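Local coordinates for uncharacterized protein (Bacteroides uniformis ATCC 8492, PDB 4Q68) that probably cleaves the amide bond between N-acetylmuramic acid and L-alanine in peptidoglycan, as an amidase of the NlpC/P60 superfamily, at residues L118-M123 against Q148-K153; Q105-A110 against I233-M238; L32-D37 against D69-I74; I171-I176 against A194-N199. One frame throughout, in Å; residues are numbered along the deposited sequence.

Contact 1 (L118-M123 against Q148-K153)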
loop_
_atom_site.group_PDB
_atom_site.type_symbol
_atom_site.label_atom_id
_atom_site.label_comp_id
_atom_site.label_asym_id
_atom_site.label_seq_id
_atom_site.Cartn_x
_atom_site.Cartn_y
_atom_site.Cartn_z
ATOM N N LEU A 118 -2.239 14.721 -7.881
ATOM C CA LEU A 118 -2.597 13.396 -8.348
ATOM C C LEU A 118 -3.191 13.443 -9.750
ATOM O O LEU A 118 -4.000 14.309 -10.082
ATOM C CB LEU A 118 -3.589 12.743 -7.394
ATOM C CG LEU A 118 -3.056 12.431 -5.992
ATOM C CD1 LEU A 118 -4.205 11.949 -5.116
ATOM C CD2 LEU A 118 -1.937 11.400 -6.031
ATOM N N SER A 119 -2.785 12.477 -10.560
ATOM C CA SER A 119 -3.333 12.270 -11.883
ATOM C C SER A 119 -3.532 10.762 -12.029
ATOM O O SER A 119 -2.578 10.035 -12.321
ATOM C CB SER A 119 -2.370 12.855 -12.918
ATOM O OG SER A 119 -2.822 12.615 -14.227
ATOM N N ILE A 120 -4.750 10.312 -11.762
ATOM C CA ILE A 120 -5.053 8.897 -11.663
ATOM C C ILE A 120 -6.085 8.527 -12.705
ATOM O O ILE A 120 -7.170 9.085 -12.751
ATOM C CB ILE A 120 -5.498 8.540 -10.224
ATOM C CG1 ILE A 120 -4.342 8.765 -9.233
ATOM C CG2 ILE A 120 -5.983 7.112 -10.162
ATOM C CD1 ILE A 120 -4.716 8.617 -7.756
ATOM N N SER A 121 -5.715 7.572 -13.551
ATOM C CA SER A 121 -6.546 7.125 -14.666
ATOM C C SER A 121 -6.124 5.787 -15.273
ATOM O O SER A 121 -6.691 5.372 -16.277
ATOM C CB SER A 121 -6.556 8.175 -15.783
ATOM O OG SER A 121 -5.259 8.333 -16.307
ATOM N N TYR A 122 -5.132 5.101 -14.693
ATOM C CA TYR A 122 -4.525 3.943 -15.375
ATOM C C TYR A 122 -5.529 2.835 -15.669
ATOM O O TYR A 122 -5.538 2.266 -16.761
ATOM C CB TYR A 122 -3.367 3.408 -14.535
ATOM C CG TYR A 122 -2.552 2.362 -15.221
ATOM C CD1 TYR A 122 -2.907 1.031 -15.166
ATOM C CD2 TYR A 122 -1.407 2.704 -15.925
ATOM C CE1 TYR A 122 -2.151 0.056 -15.803
ATOM C CE2 TYR A 122 -0.645 1.737 -16.574
ATOM C CZ TYR A 122 -1.029 0.418 -16.510
ATOM O OH TYR A 122 -0.292 -0.570 -17.131
HETATM N N MSE A 123 -6.349 2.481 -14.689
HETATM C CA MSE A 123 -7.207 1.315 -14.837
HETATM C C MSE A 123 -8.271 1.513 -15.909
HETATM O O MSE A 123 -8.439 0.655 -16.773
HETATM C CB MSE A 123 -7.842 0.952 -13.501
HETATM C CG MSE A 123 -6.817 0.541 -12.458
HETATM SE SE MSE A 123 -7.592 0.123 -10.738
HETATM C CE MSE A 123 -8.333 -1.607 -11.146
ATOM N N GLN A 148 -11.644 10.337 -11.291
ATOM C CA GLN A 148 -11.837 11.771 -11.442
ATOM C C GLN A 148 -11.897 12.447 -10.059
ATOM O O GLN A 148 -11.390 13.554 -9.892
ATOM C CB GLN A 148 -13.077 12.059 -12.294
ATOM C CG GLN A 148 -12.887 11.729 -13.800
ATOM C CD GLN A 148 -12.079 12.768 -14.580
ATOM O OE1 GLN A 148 -11.844 13.877 -14.103
ATOM N NE2 GLN A 148 -11.657 12.410 -15.789
ATOM N N SER A 149 -12.510 11.786 -9.077
ATOM C CA SER A 149 -12.582 12.358 -7.739
ATOM C C SER A 149 -11.222 12.372 -7.022
ATOM O O SER A 149 -10.932 13.285 -6.252
ATOM C CB SER A 149 -13.648 11.651 -6.916
ATOM O OG SER A 149 -14.932 11.914 -7.464
ATOM N N LEU A 150 -10.377 11.381 -7.287
ATOM C CA LEU A 150 -9.034 11.341 -6.695
ATOM C C LEU A 150 -8.106 12.371 -7.325
ATOM O O LEU A 150 -7.234 12.925 -6.659
ATOM C CB LEU A 150 -8.415 9.958 -6.901
ATOM C CG LEU A 150 -9.011 8.819 -6.082
ATOM C CD1 LEU A 150 -8.551 7.489 -6.620
ATOM C CD2 LEU A 150 -8.652 8.933 -4.608
ATOM N N SER A 151 -8.262 12.564 -8.629
ATOM C CA SER A 151 -7.343 13.374 -9.409
ATOM C C SER A 151 -7.509 14.857 -9.106
ATOM O O SER A 151 -8.600 15.324 -8.769
ATOM C CB SER A 151 -7.566 13.122 -10.891
ATOM O OG SER A 151 -7.193 11.805 -11.250
ATOM N N GLY A 152 -6.408 15.594 -9.237
ATOM C CA GLY A 152 -6.408 17.029 -9.010
ATOM C C GLY A 152 -6.091 17.429 -7.587
ATOM O O GLY A 152 -5.828 18.585 -7.328
ATOM N N LYS A 153 -6.076 16.489 -6.660
ATOM C CA LYS A 153 -5.781 16.779 -5.265
ATOM C C LYS A 153 -4.261 16.770 -5.066
ATOM O O LYS A 153 -3.558 15.983 -5.683
ATOM C CB LYS A 153 -6.470 15.752 -4.354
ATOM C CG LYS A 153 -7.960 15.497 -4.673
ATOM C CD LYS A 153 -8.779 16.780 -4.704
ATOM C CE LYS A 153 -10.255 16.479 -4.886
ATOM N NZ LYS A 153 -10.674 15.352 -4.016
#

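Contact 2 (Q105-A110 against I233-M238)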
loop_
_atom_site.group_PDB
_atom_site.type_symbol
_atom_site.label_atom_id
_atom_site.label_comp_id
_atom_site.label_asym_id
_atom_site.label_seq_id
_atom_site.Cartn_x
_atom_site.Cartn_y
_atom_site.Cartn_z
ATOM N N GLN A 105 -2.386 7.641 9.760
ATOM C CA GLN A 105 -1.914 9.021 9.712
ATOM C C GLN A 105 -1.025 9.187 8.495
ATOM O O GLN A 105 -0.221 8.319 8.180
ATOM C CB GLN A 105 -1.100 9.366 10.955
ATOM C CG GLN A 105 -1.922 9.482 12.191
ATOM C CD GLN A 105 -1.110 9.498 13.466
ATOM O OE1 GLN A 105 0.027 9.033 13.505
ATOM N NE2 GLN A 105 -1.703 10.022 14.527
ATOM N N ASP A 106 -1.181 10.322 7.820
ATOM C CA ASP A 106 -0.384 10.679 6.655
ATOM C C ASP A 106 0.837 11.450 7.158
ATOM O O ASP A 106 0.791 12.651 7.414
ATOM C CB ASP A 106 -1.242 11.462 5.671
ATOM C CG ASP A 106 -0.543 11.729 4.360
ATOM O OD1 ASP A 106 0.707 11.649 4.342
ATOM O OD2 ASP A 106 -1.250 11.985 3.351
ATOM N N VAL A 107 1.936 10.729 7.337
ATOM C CA VAL A 107 3.144 11.296 7.927
ATOM C C VAL A 107 3.827 12.260 6.967
ATOM O O VAL A 107 4.207 13.364 7.367
ATOM C CB VAL A 107 4.111 10.198 8.390
ATOM C CG1 VAL A 107 5.352 10.783 9.007
ATOM C CG2 VAL A 107 3.433 9.250 9.359
ATOM N N THR A 108 4.000 11.873 5.704
ATOM C CA THR A 108 4.536 12.814 4.726
ATOM C C THR A 108 3.664 14.073 4.622
ATOM O O THR A 108 4.192 15.158 4.375
ATOM C CB THR A 108 4.762 12.161 3.334
ATOM O OG1 THR A 108 3.932 11.004 3.186
ATOM C CG2 THR A 108 6.199 11.741 3.161
ATOM N N GLY A 109 2.353 13.941 4.839
ATOM C CA GLY A 109 1.453 15.094 4.869
ATOM C C GLY A 109 1.908 16.171 5.842
ATOM O O GLY A 109 1.743 17.351 5.579
ATOM N N ALA A 110 2.459 15.761 6.976
ATOM C CA ALA A 110 2.945 16.681 7.996
ATOM C C ALA A 110 4.411 17.033 7.842
ATOM O O ALA A 110 4.809 18.144 8.173
ATOM C CB ALA A 110 2.726 16.077 9.377
ATOM N N ILE A 233 8.430 8.670 -2.026
ATOM C CA ILE A 233 7.579 7.887 -1.133
ATOM C C ILE A 233 6.545 8.753 -0.448
ATOM O O ILE A 233 6.776 9.931 -0.168
ATOM C CB ILE A 233 8.399 7.108 -0.051
ATOM C CG1 ILE A 233 9.219 8.046 0.843
ATOM C CG2 ILE A 233 9.281 6.064 -0.723
ATOM C CD1 ILE A 233 9.948 7.347 1.975
ATOM N N ARG A 234 5.417 8.125 -0.141
ATOM C CA ARG A 234 4.504 8.564 0.893
ATOM C C ARG A 234 4.728 7.652 2.099
ATOM O O ARG A 234 4.999 6.462 1.946
ATOM C CB ARG A 234 3.042 8.515 0.424
ATOM C CG ARG A 234 2.768 9.438 -0.752
ATOM C CD ARG A 234 1.336 9.439 -1.215
ATOM N NE ARG A 234 0.459 10.040 -0.214
ATOM C CZ ARG A 234 -0.850 10.223 -0.356
ATOM N NH1 ARG A 234 -1.479 9.806 -1.436
ATOM N NH2 ARG A 234 -1.548 10.820 0.591
ATOM N N VAL A 235 4.635 8.231 3.290
ATOM C CA VAL A 235 4.860 7.531 4.543
ATOM C C VAL A 235 3.581 7.629 5.365
ATOM O O VAL A 235 3.102 8.734 5.651
ATOM C CB VAL A 235 6.037 8.155 5.324
ATOM C CG1 VAL A 235 6.244 7.439 6.645
ATOM C CG2 VAL A 235 7.305 8.128 4.486
ATOM N N LEU A 236 3.024 6.466 5.693
ATOM C CA LEU A 236 1.786 6.362 6.457
ATOM C C LEU A 236 2.079 5.622 7.752
ATOM O O LEU A 236 3.023 4.831 7.834
ATOM C CB LEU A 236 0.700 5.602 5.691
ATOM C CG LEU A 236 0.306 6.103 4.300
ATOM C CD1 LEU A 236 0.080 7.605 4.270
ATOM C CD2 LEU A 236 1.303 5.679 3.226
ATOM N N ARG A 237 1.260 5.849 8.772
ATOM C CA ARG A 237 1.484 5.235 10.075
ATOM C C ARG A 237 0.164 4.763 10.651
ATOM O O ARG A 237 -0.815 5.509 10.699
ATOM C CB ARG A 237 2.155 6.243 11.000
ATOM C CG ARG A 237 2.570 5.702 12.373
ATOM C CD ARG A 237 3.416 6.700 13.136
ATOM N NE ARG A 237 4.654 6.950 12.413
ATOM C CZ ARG A 237 5.342 8.085 12.406
ATOM N NH1 ARG A 237 4.974 9.140 13.129
ATOM N NH2 ARG A 237 6.433 8.160 11.646
HETATM N N MSE A 238 0.146 3.529 11.125
HETATM C CA MSE A 238 -1.006 2.995 11.846
HETATM C C MSE A 238 -1.393 3.887 13.008
HETATM O O MSE A 238 -0.521 4.365 13.746
HETATM C CB MSE A 238 -0.658 1.609 12.401
HETATM C CG MSE A 238 -1.780 0.957 13.171
HETATM SE SE MSE A 238 -1.337 -0.745 13.955
HETATM C CE MSE A 238 -0.069 -0.070 15.289
HETATM O O HOH W 1 -0.187 6.646 15.272
HETATM O O HOH W 2 2.901 9.422 15.186
HETATM O O HOH W 3 1.674 11.494 1.909
#

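Contact 3 (L32-D37 against D69-I74)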
loop_
_atom_site.group_PDB
_atom_site.type_symbol
_atom_site.label_atom_id
_atom_site.label_comp_id
_atom_site.label_asym_id
_atom_site.label_seq_id
_atom_site.Cartn_x
_atom_site.Cartn_y
_atom_site.Cartn_z
ATOM N N LEU A 32 -14.438 -11.028 0.449
ATOM C CA LEU A 32 -13.200 -10.889 1.210
ATOM C C LEU A 32 -12.353 -12.146 1.057
ATOM O O LEU A 32 -12.761 -13.219 1.482
ATOM C CB LEU A 32 -13.511 -10.645 2.678
ATOM C CG LEU A 32 -12.300 -10.374 3.572
ATOM C CD1 LEU A 32 -11.608 -9.066 3.240
ATOM C CD2 LEU A 32 -12.724 -10.404 5.026
ATOM N N VAL A 33 -11.178 -12.005 0.454
ATOM C CA VAL A 33 -10.250 -13.102 0.235
ATOM C C VAL A 33 -9.089 -12.953 1.211
ATOM O O VAL A 33 -8.430 -11.921 1.262
ATOM C CB VAL A 33 -9.734 -13.095 -1.221
ATOM C CG1 VAL A 33 -8.646 -14.134 -1.442
ATOM C CG2 VAL A 33 -10.888 -13.314 -2.203
ATOM N N ILE A 34 -8.821 -14.016 1.956
ATOM C CA ILE A 34 -7.704 -14.058 2.872
ATOM C C ILE A 34 -6.744 -15.154 2.427
ATOM O O ILE A 34 -7.079 -16.339 2.488
ATOM C CB ILE A 34 -8.168 -14.280 4.320
ATOM C CG1 ILE A 34 -9.159 -13.175 4.724
ATOM C CG2 ILE A 34 -6.965 -14.309 5.264
ATOM C CD1 ILE A 34 -9.748 -13.330 6.121
ATOM N N ASN A 35 -5.582 -14.752 1.937
ATOM C CA ASN A 35 -4.541 -15.685 1.518
ATOM C C ASN A 35 -3.224 -15.189 2.072
ATOM O O ASN A 35 -2.490 -14.452 1.423
ATOM C CB ASN A 35 -4.486 -15.812 -0.002
ATOM C CG ASN A 35 -3.555 -16.919 -0.461
ATOM O OD1 ASN A 35 -2.755 -17.432 0.329
ATOM N ND2 ASN A 35 -3.660 -17.292 -1.735
ATOM N N CYS A 36 -2.926 -15.612 3.291
ATOM C CA CYS A 36 -1.733 -15.133 3.966
ATOM C C CYS A 36 -0.482 -15.932 3.590
ATOM O O CYS A 36 0.615 -15.550 4.003
ATOM C CB CYS A 36 -1.926 -15.089 5.484
ATOM S SG CYS A 36 -3.275 -13.983 6.007
ATOM N N ASP A 37 -0.632 -16.993 2.791
ATOM C CA ASP A 37 0.469 -17.854 2.360
ATOM C C ASP A 37 1.016 -17.479 0.969
ATOM O O ASP A 37 2.007 -18.041 0.528
ATOM C CB ASP A 37 0.022 -19.326 2.317
ATOM C CG ASP A 37 -0.564 -19.831 3.644
ATOM O OD1 ASP A 37 -0.253 -19.287 4.726
ATOM O OD2 ASP A 37 -1.338 -20.808 3.596
ATOM N N ASP A 69 -12.534 -8.559 10.033
ATOM C CA ASP A 69 -13.225 -7.266 10.053
ATOM C C ASP A 69 -12.252 -6.103 9.822
ATOM O O ASP A 69 -12.572 -5.149 9.108
ATOM C CB ASP A 69 -13.970 -7.063 11.366
ATOM C CG ASP A 69 -15.250 -7.900 11.472
ATOM O OD1 ASP A 69 -15.734 -8.455 10.459
ATOM O OD2 ASP A 69 -15.762 -7.969 12.593
ATOM N N ASN A 70 -11.072 -6.170 10.426
ATOM C CA ASN A 70 -10.071 -5.133 10.195
ATOM C C ASN A 70 -9.548 -5.165 8.774
ATOM O O ASN A 70 -9.392 -4.116 8.148
ATOM C CB ASN A 70 -8.949 -5.236 11.217
ATOM C CG ASN A 70 -9.368 -4.674 12.543
ATOM O OD1 ASN A 70 -10.069 -3.664 12.591
ATOM N ND2 ASN A 70 -8.978 -5.326 13.619
ATOM N N LEU A 71 -9.299 -6.347 8.230
ATOM C CA LEU A 71 -8.863 -6.456 6.847
ATOM C C LEU A 71 -9.896 -5.836 5.915
ATOM O O LEU A 71 -9.543 -5.118 4.975
ATOM C CB LEU A 71 -8.588 -7.909 6.476
ATOM C CG LEU A 71 -8.122 -8.132 5.047
ATOM C CD1 LEU A 71 -6.793 -7.455 4.788
ATOM C CD2 LEU A 71 -8.051 -9.613 4.751
ATOM N N GLN A 72 -11.172 -6.120 6.164
ATOM C CA GLN A 72 -12.240 -5.579 5.341
ATOM C C GLN A 72 -12.273 -4.049 5.399
ATOM O O GLN A 72 -12.496 -3.391 4.382
ATOM C CB GLN A 72 -13.554 -6.177 5.779
ATOM C CG GLN A 72 -14.742 -5.783 4.937
ATOM C CD GLN A 72 -15.975 -6.536 5.373
ATOM O OE1 GLN A 72 -15.898 -7.736 5.634
ATOM N NE2 GLN A 72 -17.103 -5.844 5.476
ATOM N N LYS A 73 -12.060 -3.488 6.585
ATOM C CA LYS A 73 -12.096 -2.035 6.698
ATOM C C LYS A 73 -10.891 -1.362 6.041
ATOM O O LYS A 73 -11.005 -0.213 5.619
ATOM C CB LYS A 73 -12.348 -1.555 8.119
ATOM C CG LYS A 73 -11.165 -1.305 8.989
ATOM C CD LYS A 73 -11.632 -0.724 10.323
ATOM C CE LYS A 73 -10.495 -0.495 11.273
ATOM N NZ LYS A 73 -10.986 0.227 12.491
ATOM N N ILE A 74 -9.779 -2.074 5.905
ATOM C CA ILE A 74 -8.591 -1.595 5.211
ATOM C C ILE A 74 -8.744 -1.706 3.700
ATOM O O ILE A 74 -8.343 -0.818 2.951
ATOM C CB ILE A 74 -7.363 -2.414 5.680
ATOM C CG1 ILE A 74 -7.041 -2.107 7.134
ATOM C CG2 ILE A 74 -6.147 -2.151 4.797
ATOM C CD1 ILE A 74 -6.196 -3.174 7.793
#

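Contact 4 (I171-I176 against A194-N199)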
loop_
_atom_site.group_PDB
_atom_site.type_symbol
_atom_site.label_atom_id
_atom_site.label_comp_id
_atom_site.label_asym_id
_atom_site.label_seq_id
_atom_site.Cartn_x
_atom_site.Cartn_y
_atom_site.Cartn_z
ATOM N N ILE A 171 10.655 9.126 9.933
ATOM C CA ILE A 171 10.265 7.832 9.386
ATOM C C ILE A 171 10.668 6.807 10.436
ATOM O O ILE A 171 11.841 6.764 10.825
ATOM C CB ILE A 171 10.947 7.524 8.043
ATOM C CG1 ILE A 171 10.605 8.607 7.021
ATOM C CG2 ILE A 171 10.548 6.125 7.571
ATOM C CD1 ILE A 171 11.401 8.532 5.738
ATOM N N LYS A 172 9.709 6.004 10.886
ATOM C CA LYS A 172 9.911 5.092 12.004
ATOM C C LYS A 172 9.705 3.628 11.608
ATOM O O LYS A 172 8.940 3.312 10.677
ATOM C CB LYS A 172 8.937 5.469 13.118
ATOM C CG LYS A 172 9.161 6.895 13.594
ATOM C CD LYS A 172 8.297 7.328 14.748
ATOM C CE LYS A 172 8.540 8.804 15.065
ATOM N NZ LYS A 172 9.995 9.114 15.082
ATOM N N ASP A 173 10.366 2.736 12.335
ATOM C CA ASP A 173 10.108 1.309 12.209
ATOM C C ASP A 173 8.605 1.061 12.185
ATOM O O ASP A 173 7.848 1.592 13.009
ATOM C CB ASP A 173 10.680 0.550 13.407
ATOM C CG ASP A 173 12.148 0.219 13.275
ATOM O OD1 ASP A 173 12.647 0.127 12.142
ATOM O OD2 ASP A 173 12.809 0.037 14.335
ATOM N N GLY A 174 8.173 0.246 11.231
ATOM C CA GLY A 174 6.760 -0.124 11.122
ATOM C C GLY A 174 5.915 0.793 10.271
ATOM O O GLY A 174 4.774 0.456 9.978
ATOM N N ASP A 175 6.449 1.947 9.872
ATOM C CA ASP A 175 5.710 2.807 8.984
ATOM C C ASP A 175 5.449 2.096 7.659
ATOM O O ASP A 175 6.236 1.273 7.183
ATOM C CB ASP A 175 6.447 4.114 8.708
ATOM C CG ASP A 175 6.399 5.111 9.871
ATOM O OD1 ASP A 175 5.630 4.886 10.833
ATOM O OD2 ASP A 175 7.109 6.139 9.781
ATOM N N ILE A 176 4.325 2.454 7.062
ATOM C CA ILE A 176 3.954 1.953 5.749
ATOM C C ILE A 176 4.510 2.905 4.694
ATOM O O ILE A 176 4.294 4.121 4.749
ATOM C CB ILE A 176 2.423 1.836 5.653
ATOM C CG1 ILE A 176 1.915 0.785 6.640
ATOM C CG2 ILE A 176 2.002 1.504 4.231
ATOM C CD1 ILE A 176 0.437 0.866 6.918
ATOM N N ALA A 194 8.721 -0.048 6.729
ATOM C CA ALA A 194 10.021 0.484 7.106
ATOM C C ALA A 194 10.696 -0.338 8.199
ATOM O O ALA A 194 10.070 -0.685 9.192
ATOM C CB ALA A 194 9.857 1.909 7.587
ATOM N N PHE A 195 11.984 -0.591 8.020
ATOM C CA PHE A 195 12.781 -1.357 8.971
ATOM C C PHE A 195 14.192 -0.777 9.014
ATOM O O PHE A 195 14.930 -0.855 8.034
ATOM C CB PHE A 195 12.819 -2.814 8.512
ATOM C CG PHE A 195 13.773 -3.715 9.284
ATOM C CD1 PHE A 195 13.992 -3.562 10.645
ATOM C CD2 PHE A 195 14.404 -4.760 8.642
ATOM C CE1 PHE A 195 14.861 -4.406 11.331
ATOM C CE2 PHE A 195 15.262 -5.613 9.341
ATOM C CZ PHE A 195 15.484 -5.432 10.672
ATOM N N TYR A 196 14.563 -0.234 10.174
ATOM C CA TYR A 196 15.933 0.218 10.403
ATOM C C TYR A 196 16.761 -0.957 10.900
ATOM O O TYR A 196 16.480 -1.542 11.950
ATOM C CB TYR A 196 15.989 1.348 11.411
ATOM C CG TYR A 196 15.507 2.672 10.876
ATOM C CD1 TYR A 196 16.375 3.539 10.241
ATOM C CD2 TYR A 196 14.176 3.052 10.990
ATOM C CE1 TYR A 196 15.942 4.762 9.761
ATOM C CE2 TYR A 196 13.730 4.274 10.503
ATOM C CZ TYR A 196 14.618 5.132 9.897
ATOM O OH TYR A 196 14.216 6.348 9.413
ATOM N N ALA A 197 17.806 -1.284 10.150
ATOM C CA ALA A 197 18.721 -2.361 10.496
ATOM C C ALA A 197 20.100 -1.742 10.529
ATOM O O ALA A 197 20.597 -1.271 9.501
ATOM C CB ALA A 197 18.646 -3.490 9.473
ATOM N N ASP A 198 20.695 -1.673 11.726
ATOM C CA ASP A 198 21.995 -1.057 11.901
ATOM C C ASP A 198 22.010 0.329 11.272
ATOM O O ASP A 198 22.931 0.672 10.518
ATOM C CB ASP A 198 23.065 -1.952 11.274
ATOM C CG ASP A 198 24.477 -1.457 11.533
ATOM O OD1 ASP A 198 24.734 -0.858 12.603
ATOM O OD2 ASP A 198 25.336 -1.680 10.656
ATOM N N ASN A 199 20.973 1.093 11.603
ATOM C CA ASN A 199 20.790 2.467 11.159
ATOM C C ASN A 199 20.493 2.699 9.677
ATOM O O ASN A 199 20.167 3.827 9.318
ATOM C CB ASN A 199 21.936 3.352 11.628
ATOM C CG ASN A 199 22.054 3.368 13.131
ATOM O OD1 ASN A 199 21.065 3.603 13.831
ATOM N ND2 ASN A 199 23.243 3.083 13.643
HETATM O O HOH W 4 14.880 -1.683 14.005
#

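Contact 1 (L118-M123 against Q148-K153)
Leu118 and Ile120 lie along the type II beta turn from Leu150 to Lys153, in which the end of helix 137-150 reverses toward strand 154-156. The turn carries on from the strand pair 115-117 and 154-156 with a shifted pattern, Leu118 facing both Gly152 and Lys153. Leu118 is held through both backbone polar atoms: its N donates to Lys153 O at 2.9 Å and its O accepts from Gly152 N at 2.9 Å, each bond nearly straight. Gly152 suits this third turn position because its phi is 91°, where a side chain would press on the preceding carbonyl. On the buried flank the aliphatic chains pack on helix 91-100, Leu118 and Ile120 against Ala92. Leu118 lays CD1 against Leu150 O at 3.5 Å, while Ile120 and Leu150 cross obliquely, CD1 of Ile120 lying 4.0 Å from CB of Leu150. The other flank faces solvent and is looser. Ser119 turns its side chain away and, like Lys153, was modelled in two conformers. Lys153, a long charged residue fit for a surface, keeps its aliphatic part near Leu118 but leads its end away. The tight part includes Ser151, a small polar residue just beyond the helix. Its hydroxyl bonds to Glu147 O, one turn back in the helix, and so joins the loop to the helix end; with OG anti to the carbonyl carbon of Ser151 (chi1 -67°), that same oxygen receives Ile120 N at 2.9 Å.

Contact 2 (Q105-A110 against I233-M238)
The antiparallel bridge of Gln105 with Arg237 and Asp106 with Leu236 adds strand 104-106 to the main sheet of this NlpC/P60-type domain, and at Asp106 the chain turns straight into helix 107-111. Gln105 and Arg237 form the hydrogen-bonded pair, N to O in both directions. Past it the helix start takes over the strand's role: Val107 N and Thr108 N both reach Val235 O, at 2.9 and 3.3 Å, while Val235 N is met not by backbone but by Thr108 OG1, at 2.9 Å and 173°. Threonine serves well here, its hydroxyl standing in for a strand carbonyl while CG2 packs toward Val235. Its chi1 of 23° lies well off a staggered value, a strain that goes with this placement.

Asp106 is the N-cap. CG anti to the backbone N (chi1 -173°) lets OD1 take Gly109 N from above the carboxylate plane, while OD2 forms a salt bridge with Arg234 NH2 at 3.0 Å. The donor comes on the syn side but tilted well out of the carboxylate plane, whereas OD2 lies in the guanidinium plane. A water fixes the arrangement further, donating to Asp106 OD1, accepting from Arg234 NE and bonding to Thr108 OG1. The arginine's positive charge and the helix start would both favour an ionised aspartate.

On the Gln105 side, the N-H edge of Arg237 is used by Asp175, in a salt bridge from NE to OD1, and by Trp170 O. Val107, compact and branched, covers one face: CG2 sits over the centre of the Arg237 guanidinium, 3.8 Å above the plane.

Contact 3 (L32-D37 against D69-I74)
Leu71 points from helix 64-75 at the extended loop 32-37, and its CD2 methyl is shared between Leu32 and Ile34, two loop residues on alternate positions. This is apolar packing of a loop on a helix in the helical part of the NlpC/P60-type domain, and the loop runs on to helix 41-53. Leu32 and Leu71 have the same rotamer, each with CG anti to the backbone N (chi1 -176° in Leu32), which extends both side chains toward each other. They meet at a slant, so that Leu32 CD1 comes 3.9 Å from Leu71 CD2 and 4.0 Å from Leu71 CG. Ile34 approaches differently, sliding past Leu71 in the opposite direction and offering the side of its chain: CG1 is 3.7 Å from Leu71 CD2. Its beta branching suits an extended backbone, and the rest of its reach goes to Phe67 and Ala68 of the same helix.

Between these two, Val33 turns its side chain away from the helix, while its carbonyl accepts from Arg75 NH1 and so adds a polar tie. Gln72, an extended chain, crosses near Leu32, whose CD2 lies 4.2 Å from Gln72 OE1; the amide NE2 is engaged by Gly79 O, which fixes where the group lies. Leu71 also touches Glu46 and Tyr47 of helix 41-53. Beyond the contact the loop bends through an Asx turn, Asn35 OD1 accepting from Asp37 N at 3.3 Å and 138°.

Contact 4 (I171-I176 against A194-N199)
The backbone of Ala194 is gripped at both polar atoms by the type II beta turn Lys172 to Asp175: Gly174 N donates to Ala194 O at 2.9 Å, and Ala194 N to Asp175 O at 2.9 Å. Gly174 has backbone angles at which a CB would jam against Asp173 O. Alanine suits the strand position because its methyl is short enough to sit under the turn, 3.5 Å from Lys172 O.

Asp173 reaches from the turn along the strand. Its OD1 receives Tyr196 N almost head on, at 2.8 Å and 176°, so the carboxylate takes the place a backbone carbonyl would hold in a further strand pair. Here the chain is entering the antiparallel sheet of the NlpC/P60 fold: the turn leads into strand 176-181, the partner of both strand 188-197 and strand 230-238. Asp175, which closes the turn, is satisfied on both oxygens, OD2 by Lys172 N and OD1 by its salt bridge to Arg237.

Tyr196 brings the edge of its ring to the residues leading into the turn, CG anti to the carbonyl carbon (chi1 -74°), and crosses Ile171 at about a right angle. The long phenol delivers OH to Ile171 O at 2.8 Å, from 40° above that carbonyl's plane, with a weak second bond to Leu168 O. Ile171 adds apolar bulk there, its CB 3.7 Å from the hydroxyl. At the outer side one water donates both to Asp173 OD2 and to Tyr196 O.

In the fold
From the N terminus, contact 3 comes first, closing a mostly helical excursion by laying loop 32-37 on helix 64-75. Contact 2 opens at strand 104-106 and closes only near the C terminus, so its long loop encloses both remaining contacts, which follow one another in series. Contact 1 closes a largely helical stretch of 24 residues at the end of helix 137-150, and contact 4 a strand hairpin of the same sheet that contact 2 extends. No two contacts cross along the chain. Contacts 2 and 4 touch directly within that sheet, where Leu236 O probably accepts from Ile176 N, whereas contacts 1 and 4 lie on opposite sides of the chain's centre, their centres about 30 Å apart.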